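Local coordinates for hypothetical protein UNP Q5LQD5_SILPO (Silicibacter pomeroyi, PDB 2IMH), which is of unknown function but belongs to the DUF1028 family and folds as two antiparallel sheets packed together with helices on their outer faces, at residues 55-60 against 86-91; 110-115 against 134-139; 139-144 against 195-200; 145-150 against 191-196. All blocks are in the same frame, centred on the assembly; numbering follows the deposited sequence.

Contact 1. Residues 55-60 against 86-91; sequences EEVLQH and LAAMDL
V57 meets L86 and A88 in a small, wholly apolar contact between a helix and the strand it packs against. Its CG2 methyl does most of the touching, lying 3.8 Å from CB of A88 and 4.0 Å from CD2 of L86. The other methyl of V57, CG1, reaches the same A88 CB at 4.1 Å, so both branches of the valine come up to the alanine methyl from the same side. The torsion of V57 explains this: CG2 stands anti to the backbone N, while CG1 (chi1 79°) is tucked between N and the carbonyl carbon. L86 holds its CG anti to its own N (chi1 -178°), which carries CD2 up to the valine, and the two side chains approach tip to tip. Because L86 and A88 are alternate residues of an extended strand, both point toward the helix, whereas A87 and M89 point to the other face. The short alanine lets the valine come close to the strand. All three residues are buried. V57 also touches S42 of strand 40-45 and A70 of helix 67-76, and A88 touches V71 of that helix. Strand 85-90 lies between strands 40-45 and 95-99 in the four-stranded sheet. On its far face A87 meets I116 and S118 of the six-stranded sheet, which places helix 51-62 on the outside of the sheet pair.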
loop_
_atom_site.group_PDB
_atom_site.type_symbol
_atom_site.label_atom_id
_atom_site.label_comp_id
_atom_site.label_asym_id
_atom_site.label_seq_id
_atom_site.Cartn_x
_atom_site.Cartn_y
_atom_site.Cartn_z
ATOM N N GLU A 55 -8.051 -6.454 7.688
ATOM C CA GLU A 55 -8.552 -5.653 8.804
ATOM C C GLU A 55 -8.065 -6.212 10.144
ATOM O O GLU A 55 -7.588 -5.478 11.004
ATOM C CB GLU A 55 -10.089 -5.634 8.786
ATOM C CG GLU A 55 -10.693 -4.973 7.546
ATOM C CD GLU A 55 -12.230 -4.974 7.533
ATOM O OE1 GLU A 55 -12.851 -5.688 8.355
ATOM O OE2 GLU A 55 -12.812 -4.248 6.688
ATOM N N GLU A 56 -8.215 -7.523 10.334
ATOM C CA GLU A 56 -7.879 -8.136 11.609
ATOM C C GLU A 56 -6.407 -8.015 11.974
ATOM O O GLU A 56 -6.071 -7.784 13.146
ATOM C CB GLU A 56 -8.346 -9.596 11.628
ATOM C CG GLU A 56 -9.859 -9.643 11.627
ATOM C CD GLU A 56 -10.430 -11.053 11.643
ATOM O OE1 GLU A 56 -9.671 -12.003 11.936
ATOM O OE2 GLU A 56 -11.650 -11.189 11.374
ATOM N N VAL A 57 -5.518 -8.153 10.998
ATOM C CA VAL A 57 -4.078 -8.031 11.307
ATOM C C VAL A 57 -3.731 -6.654 11.875
ATOM O O VAL A 57 -2.868 -6.551 12.752
ATOM C CB VAL A 57 -3.186 -8.420 10.095
ATOM C CG1 VAL A 57 -3.094 -7.303 9.076
ATOM C CG2 VAL A 57 -1.808 -8.866 10.542
ATOM N N LEU A 58 -4.414 -5.612 11.395
ATOM C CA LEU A 58 -4.216 -4.257 11.943
ATOM C C LEU A 58 -4.661 -4.182 13.418
ATOM O O LEU A 58 -3.995 -3.565 14.257
ATOM C CB LEU A 58 -4.963 -3.221 11.106
ATOM C CG LEU A 58 -4.420 -3.024 9.684
ATOM C CD1 LEU A 58 -5.280 -2.022 8.921
ATOM C CD2 LEU A 58 -2.955 -2.567 9.662
ATOM N N GLN A 59 -5.774 -4.829 13.739
ATOM C CA GLN A 59 -6.213 -4.890 15.132
ATOM C C GLN A 59 -5.182 -5.570 16.029
ATOM O O GLN A 59 -4.922 -5.104 17.139
ATOM C CB GLN A 59 -7.574 -5.578 15.243
ATOM C CG GLN A 59 -8.171 -5.461 16.649
ATOM C CD GLN A 59 -8.354 -4.021 17.101
ATOM O OE1 GLN A 59 -8.860 -3.170 16.354
ATOM N NE2 GLN A 59 -7.963 -3.740 18.338
ATOM N N HIS A 60 -4.567 -6.654 15.550
ATOM C CA HIS A 60 -3.538 -7.307 16.361
ATOM C C HIS A 60 -2.344 -6.390 16.612
ATOM O O HIS A 60 -1.770 -6.414 17.693
ATOM C CB HIS A 60 -3.094 -8.631 15.757
ATOM C CG HIS A 60 -4.136 -9.701 15.849
ATOM N ND1 HIS A 60 -4.278 -10.505 16.960
ATOM C CD2 HIS A 60 -5.109 -10.077 14.986
ATOM C CE1 HIS A 60 -5.281 -11.347 16.765
ATOM N NE2 HIS A 60 -5.800 -11.110 15.574
ATOM N N LEU A 86 -0.539 -12.606 3.039
ATOM C CA LEU A 86 -0.738 -11.465 3.929
ATOM C C LEU A 86 0.588 -10.843 4.330
ATOM O O LEU A 86 1.553 -11.546 4.639
ATOM C CB LEU A 86 -1.482 -11.918 5.202
ATOM C CG LEU A 86 -1.821 -10.812 6.222
ATOM C CD1 LEU A 86 -2.789 -9.799 5.599
ATOM C CD2 LEU A 86 -2.405 -11.400 7.513
ATOM N N ALA A 87 0.636 -9.516 4.319
ATOM C CA ALA A 87 1.827 -8.813 4.762
ATOM C C ALA A 87 1.360 -7.694 5.670
ATOM O O ALA A 87 0.283 -7.113 5.467
ATOM C CB ALA A 87 2.581 -8.241 3.585
ATOM N N ALA A 88 2.141 -7.405 6.694
ATOM C CA ALA A 88 1.745 -6.372 7.649
ATOM C C ALA A 88 2.977 -5.682 8.160
ATOM O O ALA A 88 4.016 -6.321 8.342
ATOM C CB ALA A 88 0.984 -6.977 8.826
HETATM N N MSE A 89 2.852 -4.389 8.442
HETATM C CA MSE A 89 3.991 -3.618 8.904
HETATM C C MSE A 89 3.526 -2.712 10.032
HETATM O O MSE A 89 2.447 -2.142 9.941
HETATM C CB MSE A 89 4.552 -2.758 7.749
HETATM C CG MSE A 89 5.748 -1.919 8.142
HETATM SE SE MSE A 89 5.948 -0.362 6.967
HETATM C CE MSE A 89 4.422 0.683 7.597
ATOM N N ASP A 90 4.324 -2.576 11.091
ATOM C CA ASP A 90 3.941 -1.728 12.216
ATOM C C ASP A 90 4.422 -0.300 12.011
ATOM O O ASP A 90 5.020 0.009 10.981
ATOM C CB ASP A 90 4.373 -2.323 13.579
ATOM C CG ASP A 90 5.874 -2.188 13.879
ATOM O OD1 ASP A 90 6.626 -1.491 13.157
ATOM O OD2 ASP A 90 6.294 -2.809 14.902
ATOM N N LEU A 91 4.148 0.566 12.991
ATOM C CA LEU A 91 4.393 2.000 12.826
ATOM C C LEU A 91 5.868 2.362 12.816
ATOM O O LEU A 91 6.224 3.494 12.448
ATOM C CB LEU A 91 3.659 2.809 13.907
ATOM C CG LEU A 91 2.134 2.787 13.841
ATOM C CD1 LEU A 91 1.574 3.474 15.083
ATOM C CD2 LEU A 91 1.609 3.489 12.565
#

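Contact 2. Residues 110-115 against 134-139; sequences VTFASG and AFVASD
F112 carries the first segment's contact with F135 and V136, its ring filling the space between the end of strand 108-112 and the last turns of helix 126-137. Its CG sits between the backbone N and the carbonyl carbon (chi1 53°), a torsion that turns the ring off the strand toward the helix. CE1 of F112 approaches CD2 of F135 at 3.5 Å. The two rings have their centroids 5.5 Å apart and their planes inclined at 48°, an oblique pairing. Further round the ring, CD1 of F112 lies 3.7 Å from CG1 of V136, although V136 has two conformers and this approach is less certain. With an alanine in place of F112, the CD2-CE2 side of F135 and the methyl of V136 would probably lose their cover, opening a gap between strand end and helix. Next, A113 and S114 form the two-residue turn of a beta hairpin, closed by F112 N to G115 O (3.0 Å) and G115 N to F112 O (3.2 Å). OG of S114 comes to the edge of the F135 ring, 3.9 Å from CE2, though two conformers of the serine make its position doubtful. G115 has no beta carbon to block the F112 ring, and its carbonyl carbon lies 3.4 Å above one ring face. Strands 108-112 and 115-120 form one margin of the six-stranded sheet; I7 of strand 4-11 touches both phenylalanines, while R145 and L146 of helix 142-155 pack against F135.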
loop_
_atom_site.group_PDB
_atom_site.type_symbol
_atom_site.label_atom_id
_atom_site.label_comp_id
_atom_site.label_asym_id
_atom_site.label_seq_id
_atom_site.Cartn_x
_atom_site.Cartn_y
_atom_site.Cartn_z
ATOM N N VAL A 110 9.730 -10.151 0.481
ATOM C CA VAL A 110 11.047 -9.586 0.752
ATOM C C VAL A 110 10.910 -8.444 1.780
ATOM O O VAL A 110 10.247 -7.450 1.505
ATOM C CB VAL A 110 11.695 -9.004 -0.548
ATOM C CG1 VAL A 110 13.034 -8.366 -0.241
ATOM C CG2 VAL A 110 11.845 -10.093 -1.634
ATOM N N THR A 111 11.506 -8.586 2.964
ATOM C CA THR A 111 11.516 -7.456 3.902
ATOM C C THR A 111 12.726 -6.579 3.591
ATOM O O THR A 111 13.723 -7.054 3.036
ATOM C CB THR A 111 11.586 -7.906 5.366
ATOM O OG1 THR A 111 12.804 -8.646 5.551
ATOM C CG2 THR A 111 10.363 -8.787 5.710
ATOM N N PHE A 112 12.647 -5.302 3.943
ATOM C CA PHE A 112 13.771 -4.396 3.743
ATOM C C PHE A 112 13.683 -3.361 4.861
ATOM O O PHE A 112 12.741 -3.391 5.634
ATOM C CB PHE A 112 13.733 -3.768 2.341
ATOM C CG PHE A 112 12.420 -3.112 1.994
ATOM C CD1 PHE A 112 12.198 -1.778 2.300
ATOM C CD2 PHE A 112 11.408 -3.836 1.358
ATOM C CE1 PHE A 112 10.981 -1.153 1.988
ATOM C CE2 PHE A 112 10.185 -3.232 1.035
ATOM C CZ PHE A 112 9.967 -1.892 1.354
ATOM N N ALA A 113 14.679 -2.508 5.051
ATOM C CA ALA A 113 14.761 -1.781 6.337
ATOM C C ALA A 113 13.435 -1.177 6.840
ATOM O O ALA A 113 13.105 -1.265 8.035
ATOM C CB ALA A 113 15.843 -0.713 6.280
ATOM N N SER A 114 12.675 -0.585 5.926
ATOM C CA SER A 114 11.498 0.195 6.295
ATOM C C SER A 114 10.220 -0.298 5.626
ATOM O O SER A 114 9.341 0.501 5.304
ATOM C CB SER A 114 11.719 1.655 5.916
ATOM O OG SER A 114 11.769 1.784 4.506
ATOM N N GLY A 115 10.105 -1.608 5.434
ATOM C CA GLY A 115 8.947 -2.156 4.738
ATOM C C GLY A 115 9.030 -3.591 4.268
ATOM O O GLY A 115 9.901 -4.348 4.702
ATOM N N ALA A 134 14.347 -0.737 -6.157
ATOM C CA ALA A 134 13.836 0.554 -6.638
ATOM C C ALA A 134 13.357 1.444 -5.495
ATOM O O ALA A 134 13.683 2.634 -5.463
ATOM C CB ALA A 134 12.746 0.363 -7.671
ATOM N N PHE A 135 12.617 0.878 -4.546
ATOM C CA PHE A 135 12.143 1.663 -3.402
ATOM C C PHE A 135 13.288 2.192 -2.542
ATOM O O PHE A 135 13.332 3.377 -2.215
ATOM C CB PHE A 135 11.186 0.854 -2.521
ATOM C CG PHE A 135 10.601 1.658 -1.416
ATOM C CD1 PHE A 135 9.483 2.469 -1.645
ATOM C CD2 PHE A 135 11.196 1.657 -0.154
ATOM C CE1 PHE A 135 8.970 3.250 -0.624
ATOM C CE2 PHE A 135 10.680 2.423 0.868
ATOM C CZ PHE A 135 9.572 3.229 0.627
ATOM N N VAL A 136 14.217 1.310 -2.184
ATOM C CA VAL A 136 15.278 1.694 -1.258
ATOM C C VAL A 136 16.313 2.611 -1.912
ATOM O O VAL A 136 16.857 3.485 -1.250
ATOM C CB VAL A 136 15.936 0.471 -0.557
ATOM C CG1 VAL A 136 14.889 -0.300 0.252
ATOM C CG2 VAL A 136 16.625 -0.435 -1.560
ATOM N N ALA A 137 16.553 2.438 -3.213
ATOM C CA ALA A 137 17.544 3.258 -3.924
ATOM C C ALA A 137 17.054 4.671 -4.237
ATOM O O ALA A 137 17.862 5.577 -4.423
ATOM C CB ALA A 137 17.985 2.564 -5.201
ATOM N N SER A 138 15.738 4.855 -4.307
ATOM C CA SER A 138 15.176 6.137 -4.711
ATOM C C SER A 138 15.363 7.205 -3.646
ATOM O O SER A 138 15.108 6.964 -2.459
ATOM C CB SER A 138 13.695 6.001 -5.028
ATOM O OG SER A 138 13.142 7.273 -5.350
ATOM N N ASP A 139 15.794 8.387 -4.073
ATOM C CA ASP A 139 15.901 9.517 -3.155
ATOM C C ASP A 139 14.747 10.513 -3.359
ATOM O O ASP A 139 14.797 11.658 -2.890
ATOM C CB ASP A 139 17.279 10.194 -3.263
ATOM C CG ASP A 139 17.522 10.842 -4.625
ATOM O OD1 ASP A 139 16.608 10.840 -5.486
ATOM O OD2 ASP A 139 18.645 11.366 -4.839
#

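Contact 3. Residues 139-144 against 195-200; sequences DLTFER and QLYQKA
Y197 of helix 189-200 reaches across to the first turn of helix 142-155, where E143, R144 and T141 gather round the outer end of its ring. Most of the contact is van der Waals packing. CB of E143 lies only 3.3 Å from CE1 of Y197, a tight approach, and CG of E143 follows at 3.7 Å. On the other side of the hydroxyl, CG of R144 comes to 4.1 Å from CE2 of Y197. With its CG anti to the backbone N (chi1 167°), the tyrosine extends straight between the two helices, and both E143 and R144 cross it at about a right angle. T141 occupies the N-cap position, so the phenol end meets the start of a helix that lies beside helix 189-200 on the outer face of the six-stranded sheet. A leucine in place of Y197 would probably fall short of E143 and R144 and leave a gap beside this helix start. Among the polar atoms, the hydroxyl OH of Y197 has OG1 of T141 at 3.8 Å, too far for a hydrogen bond. The E143 carboxylate, turned aside by a bend at chi2 (83°), has a weak, long ion pair with R175.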
loop_
_atom_site.group_PDB
_atom_site.type_symbol
_atom_site.label_atom_id
_atom_site.label_comp_id
_atom_site.label_asym_id
_atom_site.label_seq_id
_atom_site.Cartn_x
_atom_site.Cartn_y
_atom_site.Cartn_z
ATOM N N ASP A 139 15.794 8.387 -4.073
ATOM C CA ASP A 139 15.901 9.517 -3.155
ATOM C C ASP A 139 14.747 10.513 -3.359
ATOM O O ASP A 139 14.797 11.658 -2.890
ATOM C CB ASP A 139 17.279 10.194 -3.263
ATOM C CG ASP A 139 17.522 10.842 -4.625
ATOM O OD1 ASP A 139 16.608 10.840 -5.486
ATOM O OD2 ASP A 139 18.645 11.366 -4.839
ATOM N N LEU A 140 13.700 10.061 -4.042
ATOM C CA LEU A 140 12.543 10.908 -4.308
ATOM C C LEU A 140 11.635 10.980 -3.073
ATOM O O LEU A 140 11.927 10.346 -2.053
ATOM C CB LEU A 140 11.779 10.394 -5.531
ATOM C CG LEU A 140 12.577 10.255 -6.837
ATOM C CD1 LEU A 140 11.673 9.763 -7.960
ATOM C CD2 LEU A 140 13.282 11.563 -7.228
ATOM N N THR A 141 10.563 11.765 -3.163
ATOM C CA THR A 141 9.566 11.864 -2.088
ATOM C C THR A 141 8.945 10.477 -1.886
ATOM O O THR A 141 8.902 9.684 -2.827
ATOM C CB THR A 141 8.452 12.891 -2.428
ATOM O OG1 THR A 141 7.718 12.454 -3.577
ATOM C CG2 THR A 141 9.033 14.271 -2.717
ATOM N N PHE A 142 8.502 10.196 -0.660
ATOM C CA PHE A 142 7.960 8.880 -0.274
ATOM C C PHE A 142 7.004 8.306 -1.316
ATOM O O PHE A 142 7.157 7.161 -1.750
ATOM C CB PHE A 142 7.267 9.025 1.079
ATOM C CG PHE A 142 6.688 7.751 1.642
ATOM C CD1 PHE A 142 7.475 6.623 1.830
ATOM C CD2 PHE A 142 5.374 7.714 2.061
ATOM C CE1 PHE A 142 6.939 5.469 2.398
ATOM C CE2 PHE A 142 4.828 6.561 2.635
ATOM C CZ PHE A 142 5.603 5.441 2.787
ATOM N N GLU A 143 6.027 9.109 -1.731
ATOM C CA GLU A 143 5.018 8.652 -2.700
ATOM C C GLU A 143 5.622 8.231 -4.037
ATOM O O GLU A 143 5.184 7.254 -4.638
ATOM C CB GLU A 143 3.988 9.752 -2.930
ATOM C CG GLU A 143 3.183 10.099 -1.683
ATOM C CD GLU A 143 3.870 11.073 -0.724
ATOM O OE1 GLU A 143 5.025 11.503 -0.961
ATOM O OE2 GLU A 143 3.229 11.416 0.293
ATOM N N ARG A 144 6.621 8.980 -4.498
ATOM C CA ARG A 144 7.286 8.671 -5.756
ATOM C C ARG A 144 8.164 7.437 -5.642
ATOM O O ARG A 144 8.410 6.766 -6.643
ATOM C CB ARG A 144 8.100 9.874 -6.271
ATOM C CG ARG A 144 7.236 11.064 -6.691
ATOM C CD ARG A 144 8.121 12.265 -7.103
ATOM N NE ARG A 144 8.775 12.017 -8.395
ATOM C CZ ARG A 144 9.790 12.723 -8.904
ATOM N NH1 ARG A 144 10.307 13.763 -8.244
ATOM N NH2 ARG A 144 10.293 12.384 -10.093
ATOM N N GLN A 195 -0.382 9.794 -13.073
ATOM C CA GLN A 195 -1.098 10.999 -13.507
ATOM C C GLN A 195 -2.036 11.463 -12.401
ATOM O O GLN A 195 -2.125 12.665 -12.103
ATOM C CB GLN A 195 -1.910 10.723 -14.765
ATOM C CG GLN A 195 -1.132 10.814 -16.071
ATOM C CD GLN A 195 -2.069 10.853 -17.269
ATOM O OE1 GLN A 195 -2.831 9.905 -17.500
ATOM N NE2 GLN A 195 -2.027 11.952 -18.034
ATOM N N LEU A 196 -2.744 10.507 -11.798
ATOM C CA LEU A 196 -3.689 10.837 -10.735
ATOM C C LEU A 196 -2.958 11.414 -9.533
ATOM O O LEU A 196 -3.413 12.387 -8.914
ATOM C CB LEU A 196 -4.490 9.586 -10.334
ATOM C CG LEU A 196 -5.419 9.675 -9.112
ATOM C CD1 LEU A 196 -6.466 10.786 -9.254
ATOM C CD2 LEU A 196 -6.083 8.333 -8.928
ATOM N N TYR A 197 -1.820 10.810 -9.204
ATOM C CA TYR A 197 -0.977 11.300 -8.117
ATOM C C TYR A 197 -0.559 12.766 -8.327
ATOM O O TYR A 197 -0.649 13.571 -7.395
ATOM C CB TYR A 197 0.245 10.383 -7.924
ATOM C CG TYR A 197 1.282 11.026 -7.045
ATOM C CD1 TYR A 197 1.150 11.015 -5.661
ATOM C CD2 TYR A 197 2.382 11.675 -7.604
ATOM C CE1 TYR A 197 2.103 11.631 -4.840
ATOM C CE2 TYR A 197 3.345 12.288 -6.794
ATOM C CZ TYR A 197 3.188 12.261 -5.418
ATOM O OH TYR A 197 4.134 12.867 -4.622
ATOM N N GLN A 198 -0.118 13.115 -9.533
ATOM C CA GLN A 198 0.275 14.496 -9.797
ATOM C C GLN A 198 -0.901 15.445 -9.619
ATOM O O GLN A 198 -0.758 16.530 -9.020
ATOM C CB GLN A 198 0.905 14.653 -11.182
ATOM C CG GLN A 198 2.229 13.899 -11.368
ATOM C CD GLN A 198 3.279 14.209 -10.311
ATOM O OE1 GLN A 198 4.094 13.349 -9.982
ATOM N NE2 GLN A 198 3.269 15.428 -9.778
ATOM N N LYS A 199 -2.064 15.041 -10.108
ATOM C CA LYS A 199 -3.248 15.875 -9.989
ATOM C C LYS A 199 -3.675 16.037 -8.526
ATOM O O LYS A 199 -4.155 17.099 -8.130
ATOM C CB LYS A 199 -4.384 15.305 -10.830
ATOM C CG LYS A 199 -4.200 15.561 -12.330
ATOM C CD LYS A 199 -5.304 14.887 -13.151
ATOM C CE LYS A 199 -5.236 15.283 -14.643
ATOM N NZ LYS A 199 -4.002 14.870 -15.367
ATOM N N ALA A 200 -3.471 14.983 -7.730
ATOM C CA ALA A 200 -3.970 14.958 -6.357
ATOM C C ALA A 200 -3.044 15.678 -5.379
ATOM O O ALA A 200 -3.405 15.896 -4.204
ATOM C CB ALA A 200 -4.241 13.512 -5.904
#

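Contact 4. Residues 145-150 against 191-196; sequences RLLAAL and GALEQL
L193 sets its CD2 methyl against both L147 and L150, making the apolar part of the contact between helix 145-150 and helix 191-196. That methyl lies 3.8 Å from CD2 of L147 and 3.9 Å from CD1 of L150. L147 and L150 are three residues apart and so project from the same side of their helix, one turn apart; the single leucine opposite serves both. L193 crosses L147 obliquely and L150 at about a right angle. Its CG stands anti to the backbone N (chi1 -172°), which points CD2 across to the two leucines. All three leucines are buried. The two helical segments run nearly antiparallel, at 169°, with their axes 10.9 Å apart. At this spacing the backbones remain well separated and side-chain ends bridge the interval. The helices lie side by side on the six-stranded sheet: L193 rests on A166, L180 and I182, and L147 on M168, so the leucines fill the wedge between helix pair and strands. Toward solvent the contact changes character. E194 contributes its aliphatic portion, CG lying 4.1 Å from CD1 of L147. Its CG is anti to the backbone N and the chain stays extended beyond it, carrying the carboxylate on past the leucine. At its far side L150 continues the apolar layer, touching M131 of helix 126-137 and F5 of strand 4-11.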
loop_
_atom_site.group_PDB
_atom_site.type_symbol
_atom_site.label_atom_id
_atom_site.label_comp_id
_atom_site.label_asym_id
_atom_site.label_seq_id
_atom_site.Cartn_x
_atom_site.Cartn_y
_atom_site.Cartn_z
ATOM N N ARG A 145 8.636 7.145 -4.426
ATOM C CA ARG A 145 9.402 5.919 -4.167
ATOM C C ARG A 145 8.492 4.709 -4.335
ATOM O O ARG A 145 8.887 3.701 -4.925
ATOM C CB ARG A 145 10.009 5.944 -2.758
ATOM C CG ARG A 145 11.406 6.549 -2.706
ATOM C CD ARG A 145 11.626 7.439 -1.498
ATOM N NE ARG A 145 11.501 6.768 -0.202
ATOM C CZ ARG A 145 11.284 7.412 0.941
ATOM N NH1 ARG A 145 11.178 6.744 2.076
ATOM N NH2 ARG A 145 11.159 8.732 0.951
ATOM N N LEU A 146 7.265 4.826 -3.815
ATOM C CA LEU A 146 6.264 3.769 -3.964
ATOM C C LEU A 146 5.960 3.557 -5.433
ATOM O O LEU A 146 5.947 2.426 -5.914
ATOM C CB LEU A 146 4.990 4.100 -3.179
ATOM C CG LEU A 146 5.108 4.101 -1.645
ATOM C CD1 LEU A 146 3.848 4.714 -1.034
ATOM C CD2 LEU A 146 5.377 2.688 -1.081
ATOM N N LEU A 147 5.765 4.651 -6.170
ATOM C CA LEU A 147 5.523 4.539 -7.617
ATOM C C LEU A 147 6.697 3.878 -8.343
ATOM O O LEU A 147 6.494 3.020 -9.208
ATOM C CB LEU A 147 5.191 5.903 -8.230
ATOM C CG LEU A 147 3.817 6.489 -7.881
ATOM C CD1 LEU A 147 3.714 7.974 -8.274
ATOM C CD2 LEU A 147 2.673 5.687 -8.520
ATOM N N ALA A 148 7.913 4.280 -7.990
ATOM C CA ALA A 148 9.130 3.713 -8.579
ATOM C C ALA A 148 9.158 2.192 -8.374
ATOM O O ALA A 148 9.536 1.434 -9.276
ATOM C CB ALA A 148 10.352 4.347 -7.976
ATOM N N ALA A 149 8.751 1.759 -7.181
ATOM C CA ALA A 149 8.659 0.338 -6.856
ATOM C C ALA A 149 7.692 -0.416 -7.764
ATOM O O ALA A 149 8.033 -1.489 -8.271
ATOM C CB ALA A 149 8.287 0.142 -5.393
ATOM N N LEU A 150 6.499 0.142 -7.989
ATOM C CA LEU A 150 5.526 -0.494 -8.900
ATOM C C LEU A 150 6.092 -0.625 -10.321
ATOM O O LEU A 150 5.982 -1.670 -10.960
ATOM C CB LEU A 150 4.230 0.315 -8.964
ATOM C CG LEU A 150 3.363 0.368 -7.709
ATOM C CD1 LEU A 150 2.071 1.124 -8.027
ATOM C CD2 LEU A 150 3.060 -1.047 -7.175
ATOM N N GLY A 191 0.790 3.965 -14.996
ATOM C CA GLY A 191 0.918 5.294 -15.617
ATOM C C GLY A 191 -0.252 6.178 -15.233
ATOM O O GLY A 191 -0.090 7.386 -14.930
ATOM N N ALA A 192 -1.437 5.580 -15.239
ATOM C CA ALA A 192 -2.643 6.335 -14.910
ATOM C C ALA A 192 -2.621 6.750 -13.435
ATOM O O ALA A 192 -3.086 7.844 -13.080
ATOM C CB ALA A 192 -3.888 5.532 -15.241
ATOM N N LEU A 193 -2.091 5.864 -12.585
ATOM C CA LEU A 193 -1.889 6.185 -11.173
ATOM C C LEU A 193 -0.957 7.367 -10.993
ATOM O O LEU A 193 -1.248 8.245 -10.198
ATOM C CB LEU A 193 -1.340 4.983 -10.400
ATOM C CG LEU A 193 -1.270 5.135 -8.874
ATOM C CD1 LEU A 193 -2.623 5.443 -8.245
ATOM C CD2 LEU A 193 -0.674 3.837 -8.276
ATOM N N GLU A 194 0.161 7.385 -11.710
ATOM C CA GLU A 194 1.080 8.514 -11.586
ATOM C C GLU A 194 0.393 9.829 -11.991
ATOM O O GLU A 194 0.555 10.861 -11.324
ATOM C CB GLU A 194 2.357 8.297 -12.407
ATOM C CG GLU A 194 3.400 9.369 -12.096
ATOM C CD GLU A 194 4.681 9.259 -12.910
ATOM O OE1 GLU A 194 5.481 8.325 -12.689
ATOM O OE2 GLU A 194 4.907 10.158 -13.745
ATOM N N GLN A 195 -0.382 9.794 -13.073
ATOM C CA GLN A 195 -1.098 10.999 -13.507
ATOM C C GLN A 195 -2.036 11.463 -12.401
ATOM O O GLN A 195 -2.125 12.665 -12.103
ATOM C CB GLN A 195 -1.910 10.723 -14.765
ATOM C CG GLN A 195 -1.132 10.814 -16.071
ATOM C CD GLN A 195 -2.069 10.853 -17.269
ATOM O OE1 GLN A 195 -2.831 9.905 -17.500
ATOM N NE2 GLN A 195 -2.027 11.952 -18.034
ATOM N N LEU A 196 -2.744 10.507 -11.798
ATOM C CA LEU A 196 -3.689 10.837 -10.735
ATOM C C LEU A 196 -2.958 11.414 -9.533
ATOM O O LEU A 196 -3.413 12.387 -8.914
ATOM C CB LEU A 196 -4.490 9.586 -10.334
ATOM C CG LEU A 196 -5.419 9.675 -9.112
ATOM C CD1 LEU A 196 -6.466 10.786 -9.254
ATOM C CD2 LEU A 196 -6.083 8.333 -8.928
#

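How the contacts relate
From the N terminus, contact 1 comes first, closing a loop that contains helix 67-76 and tying helix 51-62 to the four-stranded sheet. Contact 2 follows in series, closing a loop of strand 115-120 and most of helix 126-137 at the hairpin margin of the six-stranded sheet. The two meet where the selenium of M89 packs against CA of G115. Contact 3, sharing D139 with contact 2, encloses strands 165-172 and 175-182; contact 4 starts just after it on helix 142-155 and ends on the same stretch of helix 189-200, sharing Q195 and L196. F135 links contact 2 to both, through F142 and L146, so three helices form one layer on the opposite side of the fold from helix 51-62.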